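Local coordinates for 361aa long hypothetical D-aminopeptidase (PDB 2DRH), which is of unproven function but belongs to the S58 peptidases and probably works as an aminopeptidase, at residues Thr33-Lys38 and Ala172-Ser177; Gly39-Ile42 and Gly46-Arg49; Cys136-Ser139 and Asp143-Gly146. All blocks are in the same frame, centred on the assembly; numbering follows the deposited sequence.

Interaction 1: Thr33-Lys38 and Ala172-Ser177; sequences TLIKGK and AGTGMS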
# COMPACT_ATOMS: atom_id res chain seq x y z
N THR A 33 -0.00 35.06 8.17
CA THR A 33 0.97 34.92 9.25
C THR A 33 0.43 35.44 10.57
O THR A 33 -0.11 36.54 10.63
CB THR A 33 2.27 35.68 8.90
OG1 THR A 33 2.75 35.22 7.63
CG2 THR A 33 3.35 35.43 9.95
N LEU A 34 0.58 34.64 11.63
CA LEU A 34 0.09 35.01 12.95
C LEU A 34 1.18 35.06 14.00
O LEU A 34 1.67 34.02 14.46
CB LEU A 34 -0.99 34.02 13.39
CG LEU A 34 -2.12 33.89 12.38
CD1 LEU A 34 -3.06 32.76 12.77
CD2 LEU A 34 -2.86 35.24 12.30
N ILE A 35 1.56 36.28 14.38
CA ILE A 35 2.60 36.50 15.37
C ILE A 35 2.07 37.47 16.41
O ILE A 35 1.63 38.58 16.08
CB ILE A 35 3.87 37.07 14.71
CG1 ILE A 35 4.34 36.13 13.60
CG2 ILE A 35 4.96 37.28 15.77
CD1 ILE A 35 5.67 36.52 12.96
N LYS A 36 2.12 37.07 17.68
CA LYS A 36 1.64 37.91 18.76
C LYS A 36 2.10 37.39 20.12
O LYS A 36 2.12 36.19 20.37
CB LYS A 36 0.11 37.97 18.74
CG LYS A 36 -0.52 38.49 20.03
CD LYS A 36 -2.00 38.17 20.11
CE LYS A 36 -2.56 38.55 21.48
NZ LYS A 36 -1.83 37.87 22.60
N GLY A 37 2.45 38.32 21.01
CA GLY A 37 2.88 37.94 22.34
C GLY A 37 4.34 37.54 22.43
O GLY A 37 5.04 37.42 21.43
N LYS A 38 4.80 37.32 23.66
CA LYS A 38 6.17 36.92 23.90
C LYS A 38 6.31 36.40 25.33
O LYS A 38 5.43 36.63 26.16
CB LYS A 38 7.09 38.13 23.70
CG LYS A 38 6.74 39.30 24.61
CD LYS A 38 7.72 40.46 24.47
CE LYS A 38 7.31 41.61 25.39
NZ LYS A 38 8.22 42.78 25.30
N ALA A 172 2.10 28.98 7.07
CA ALA A 172 2.25 27.77 7.87
C ALA A 172 3.68 27.62 8.39
O ALA A 172 3.91 26.93 9.37
CB ALA A 172 1.86 26.55 7.04
N GLY A 173 4.63 28.29 7.75
CA GLY A 173 6.01 28.18 8.20
C GLY A 173 6.37 29.08 9.37
O GLY A 173 7.40 28.89 10.02
N THR A 174 5.50 30.04 9.66
CA THR A 174 5.72 31.00 10.74
C THR A 174 6.49 30.51 11.97
O THR A 174 7.54 31.06 12.29
CB THR A 174 4.38 31.62 11.19
OG1 THR A 174 3.78 32.31 10.08
CG2 THR A 174 4.59 32.61 12.33
N GLY A 175 6.00 29.49 12.67
CA GLY A 175 6.70 29.03 13.86
C GLY A 175 7.43 27.70 13.80
O GLY A 175 7.63 27.06 14.84
N MET A 176 7.83 27.27 12.60
CA MET A 176 8.52 25.99 12.41
C MET A 176 10.03 26.02 12.69
O MET A 176 10.68 27.07 12.65
CB MET A 176 8.28 25.48 10.99
CG MET A 176 6.81 25.22 10.65
SD MET A 176 6.00 23.98 11.69
CE MET A 176 4.33 24.62 11.76
N SER A 177 10.58 24.84 12.96
CA SER A 177 12.00 24.66 13.24
C SER A 177 12.59 23.60 12.32
O SER A 177 11.97 22.56 12.10
CB SER A 177 12.20 24.21 14.70
OG SER A 177 11.63 25.12 15.60

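Interaction 2: Gly39-Ile42 and Gly46-Arg49; sequences GKLI and GPVR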
# COMPACT_ATOMS: atom_id res chain seq x y z
N GLY A 39 7.41 35.70 25.59
CA GLY A 39 7.65 35.18 26.92
C GLY A 39 6.96 33.88 27.27
O GLY A 39 6.56 33.10 26.41
N LYS A 40 6.84 33.66 28.58
CA LYS A 40 6.22 32.47 29.15
C LYS A 40 5.01 31.99 28.35
O LYS A 40 4.24 32.78 27.83
CB LYS A 40 5.80 32.79 30.58
CG LYS A 40 6.34 31.86 31.65
CD LYS A 40 5.41 30.69 31.88
CE LYS A 40 5.77 29.95 33.16
NZ LYS A 40 4.73 28.93 33.50
N LEU A 41 4.85 30.67 28.27
CA LEU A 41 3.72 30.11 27.55
C LEU A 41 2.46 30.17 28.39
O LEU A 41 2.45 29.75 29.54
CB LEU A 41 3.99 28.65 27.17
CG LEU A 41 2.77 27.88 26.63
CD1 LEU A 41 2.34 28.47 25.29
CD2 LEU A 41 3.12 26.41 26.49
N ILE A 42 1.40 30.73 27.82
CA ILE A 42 0.11 30.80 28.49
C ILE A 42 -0.80 30.04 27.55
O ILE A 42 -1.40 30.63 26.65
CB ILE A 42 -0.40 32.26 28.65
CG1 ILE A 42 0.56 33.06 29.54
CG2 ILE A 42 -1.80 32.26 29.26
CD1 ILE A 42 0.15 34.51 29.73
N GLY A 46 -1.06 32.36 24.23
CA GLY A 46 0.13 32.63 23.43
C GLY A 46 1.40 32.35 24.19
O GLY A 46 1.35 31.75 25.27
N PRO A 47 2.58 32.75 23.67
CA PRO A 47 2.82 33.47 22.41
C PRO A 47 2.33 32.70 21.18
O PRO A 47 2.35 31.47 21.16
CB PRO A 47 4.34 33.64 22.41
CG PRO A 47 4.67 33.71 23.87
CD PRO A 47 3.83 32.60 24.43
N VAL A 48 1.91 33.44 20.16
CA VAL A 48 1.42 32.81 18.93
C VAL A 48 2.38 33.02 17.77
O VAL A 48 2.72 34.15 17.41
CB VAL A 48 0.03 33.36 18.54
CG1 VAL A 48 0.08 34.85 18.43
CG2 VAL A 48 -0.41 32.75 17.21
N ARG A 49 2.81 31.91 17.18
CA ARG A 49 3.73 31.91 16.05
C ARG A 49 3.28 30.79 15.12
O ARG A 49 3.90 29.73 15.06
CB ARG A 49 5.15 31.65 16.54
CG ARG A 49 5.66 32.61 17.62
CD ARG A 49 6.12 33.96 17.06
NE ARG A 49 6.81 34.78 18.06
CZ ARG A 49 6.21 35.45 19.03
NH1 ARG A 49 4.88 35.43 19.15
NH2 ARG A 49 6.93 36.16 19.90

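Interaction 3: Cys136-Ser139 and Asp143-Gly146; sequences CNDS and DIRG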
# COMPACT_ATOMS: atom_id res chain seq x y z
N CYS A 136 2.44 20.44 10.13
CA CYS A 136 3.69 20.27 10.86
C CYS A 136 3.45 20.83 12.28
O CYS A 136 2.60 21.71 12.47
CB CYS A 136 4.83 20.99 10.15
SG CYS A 136 5.45 20.08 8.69
N ASN A 137 4.16 20.32 13.27
CA ASN A 137 3.98 20.75 14.66
C ASN A 137 4.89 21.94 15.00
O ASN A 137 6.11 21.80 15.00
CB ASN A 137 4.30 19.56 15.59
CG ASN A 137 3.89 19.81 17.03
OD1 ASN A 137 3.88 20.94 17.50
ND2 ASN A 137 3.58 18.74 17.74
N ASP A 138 4.31 23.10 15.28
CA ASP A 138 5.13 24.28 15.62
C ASP A 138 5.18 24.55 17.13
O ASP A 138 5.54 25.64 17.56
CB ASP A 138 4.61 25.53 14.89
CG ASP A 138 3.09 25.68 14.98
OD1 ASP A 138 2.48 25.07 15.88
OD2 ASP A 138 2.52 26.42 14.15
N SER A 139 4.85 23.54 17.93
CA SER A 139 4.83 23.70 19.39
C SER A 139 6.07 24.32 20.04
O SER A 139 5.95 25.01 21.04
CB SER A 139 4.54 22.36 20.05
OG SER A 139 5.60 21.46 19.82
N ASP A 143 2.04 28.41 20.63
CA ASP A 143 1.07 27.93 21.61
C ASP A 143 0.09 27.12 20.76
O ASP A 143 -1.00 27.59 20.43
CB ASP A 143 0.34 29.10 22.29
CG ASP A 143 -0.91 28.64 23.04
OD1 ASP A 143 -0.83 27.62 23.75
OD2 ASP A 143 -1.96 29.31 22.92
N ILE A 144 0.50 25.92 20.40
CA ILE A 144 -0.32 25.05 19.57
C ILE A 144 -1.63 24.61 20.23
O ILE A 144 -2.65 24.46 19.56
CB ILE A 144 0.49 23.83 19.11
CG1 ILE A 144 -0.17 23.19 17.89
CG2 ILE A 144 0.65 22.83 20.26
CD1 ILE A 144 0.74 22.23 17.15
N ARG A 145 -1.62 24.41 21.55
CA ARG A 145 -2.83 24.01 22.25
C ARG A 145 -3.92 25.07 22.11
O ARG A 145 -5.11 24.76 22.20
CB ARG A 145 -2.54 23.79 23.74
CG ARG A 145 -1.65 22.59 24.07
CD ARG A 145 -1.34 22.53 25.57
NE ARG A 145 -2.55 22.41 26.38
CZ ARG A 145 -3.18 21.26 26.60
NH1 ARG A 145 -2.72 20.13 26.10
NH2 ARG A 145 -4.30 21.25 27.32
N GLY A 146 -3.52 26.32 21.89
CA GLY A 146 -4.49 27.40 21.77
C GLY A 146 -5.27 27.51 20.46
O GLY A 146 -6.24 28.27 20.40

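Interaction 1: Thr33-Lys38 and Ala172-Ser177
Thr174 sets its side chain against Thr33 and Ile35, so that the type I beta turn from Gly173 to Met176 packs on strand 28-36, an edge strand, within this chain, of a four-stranded mixed sheet. No hydrogen bond crosses the contact, which is made by van der Waals touches. In the apolar group, Thr174 CG2 lies 3.8 Å from CG1 of Ile35; it reaches it because this methyl stands opposite the backbone N across the CA-CB bond (chi1 of OG1 -61°). Ile35 CD1 runs on past the same methyl at 4.1 Å. Thr174 CG2 also touches Leu34 O, a methyl-to-oxygen van der Waals contact of 3.9 Å.

The two threonine hydroxyls have their polar partners outside both segments. Gly171 links them: its O is hydrogen-bonded to Thr174 OG1, and its N donates to Thr33 OG1. Thr50 O is a weaker, competing acceptor for the Thr174 hydroxyl. Replacing Thr174 with alanine would probably leave Gly171 O without this hydroxyl partner and open a gap beside Ile35 CG1.

Within the turn, Met176 N donates to Gly173 O at 3.1 Å. The tightest approach between the segments is a methyl meeting a hydroxyl, with Thr33 CG2 3.2 Å from Thr174 OG1.

Interaction 2: Gly39-Ile42 and Gly46-Arg49
Ile42 and Gly46 form a single antiparallel, hydrogen-bonded bridge, their CA atoms 5.4 Å apart. Ile42 N donates to Gly46 O at 2.7 Å, almost straight (170° at the hydrogen) and in line with the carbonyl; the return bond, from Gly46 N to Ile42 O, measures 3.0 Å, its donor tilted from the carbonyl plane. Gly46 has phi 157° and psi -169°, where a CB would jam against the preceding carbonyl O.

Pro47 follows across a cis peptide bond, and its ring can be traced atom by atom. CB makes no close contact with residues 39-42; the contact starts at CG, 3.2 Å from Gly39 O. CD faces two carbonyl oxygens on one side, 3.4 Å from Gly39 O and equally far from Lys40 O, so the ring packs on backbone oxygens. From the other side chain of note, Leu41 CD1 approaches Gly46 O at 3.4 Å.

Around the contact, Asp337 accepts from Leu41 N. Strands 28-36 and 48-56, consecutive in the chain and adjacent and antiparallel in the sheet, form a beta hairpin, and the bridge lies in the loop between them, closing its outer end around residues 43-45.

Interaction 3: Cys136-Ser139 and Asp143-Gly146
Ser139 and Ile144 bring the two backbones together, with CA atoms 5.3 Å apart, where an irregular chain leaving strand 132-136 meets a short turn with helical backbone angles at 144-146; Gly146 N bonds to Asp143 O at 3.2 Å within that turn. No hydrogen bond joins the segments, so the contact rests on Ile144, whose CB is directed at residues 136-139.

Its two branches part. CG1 stands opposite the backbone N (chi1 -161°) and brings CD1 up to two side-chain oxygens that lie in directions nearly perpendicular to each other, 3.4 Å from Asn137 OD1 and 3.6 Å from Asp138 OD1. CG2, the other branch, rests on Ser139 CB at 3.9 Å. The Asn137 side chain meets that of Ile144 at about a right angle, whereas that of Asp138 runs obliquely to it.

Both oxygens touching the methyl have their own hydrogen bonds. Asn137 OD1 accepts from Ser139 N at 2.8 Å, and Asp138 OD1 bonds to Asn142 ND2. The other carboxylate oxygen, Asp138 OD2, is hydrogen-bonded to Thr50 OG1, which ties the buried Asp138 to strand 48-56.

The second subunit packs close by, with its Gly123 against both Ser139 and Ile144, while Arg145 donates to backbone carbonyls of that subunit, among them Leu116 and Ile122. The bond from Ser139 N to Asn137 OD1, two residues back, defines an Asx turn, here at the exit of strand 132-136 and at a subunit interface.

In the fold
The three contacts lie on the same side of the chain's centre, with each pair of centres about 10 Å apart. Interactions 1 and 2 sit on neighbouring strands, 28-36 and 48-56: Lys36 O lies 2.8 Å from Val48 N, and Gly37 O lies 2.7 Å from Arg49 NH2, both probable hydrogen bonds. Interactions 2 and 3 follow one another and are joined by a probable hydrogen bond from Asp143 N to Pro47 O, 3.1 Å. The turn of interaction 1 reaches interaction 3 by packing, Met176 CE lying 3.3 Å from Asp138 CB. Val124 of the second subunit touches Leu41 and Arg145, so interactions 2 and 3 border that subunit; no other chain touches interaction 1.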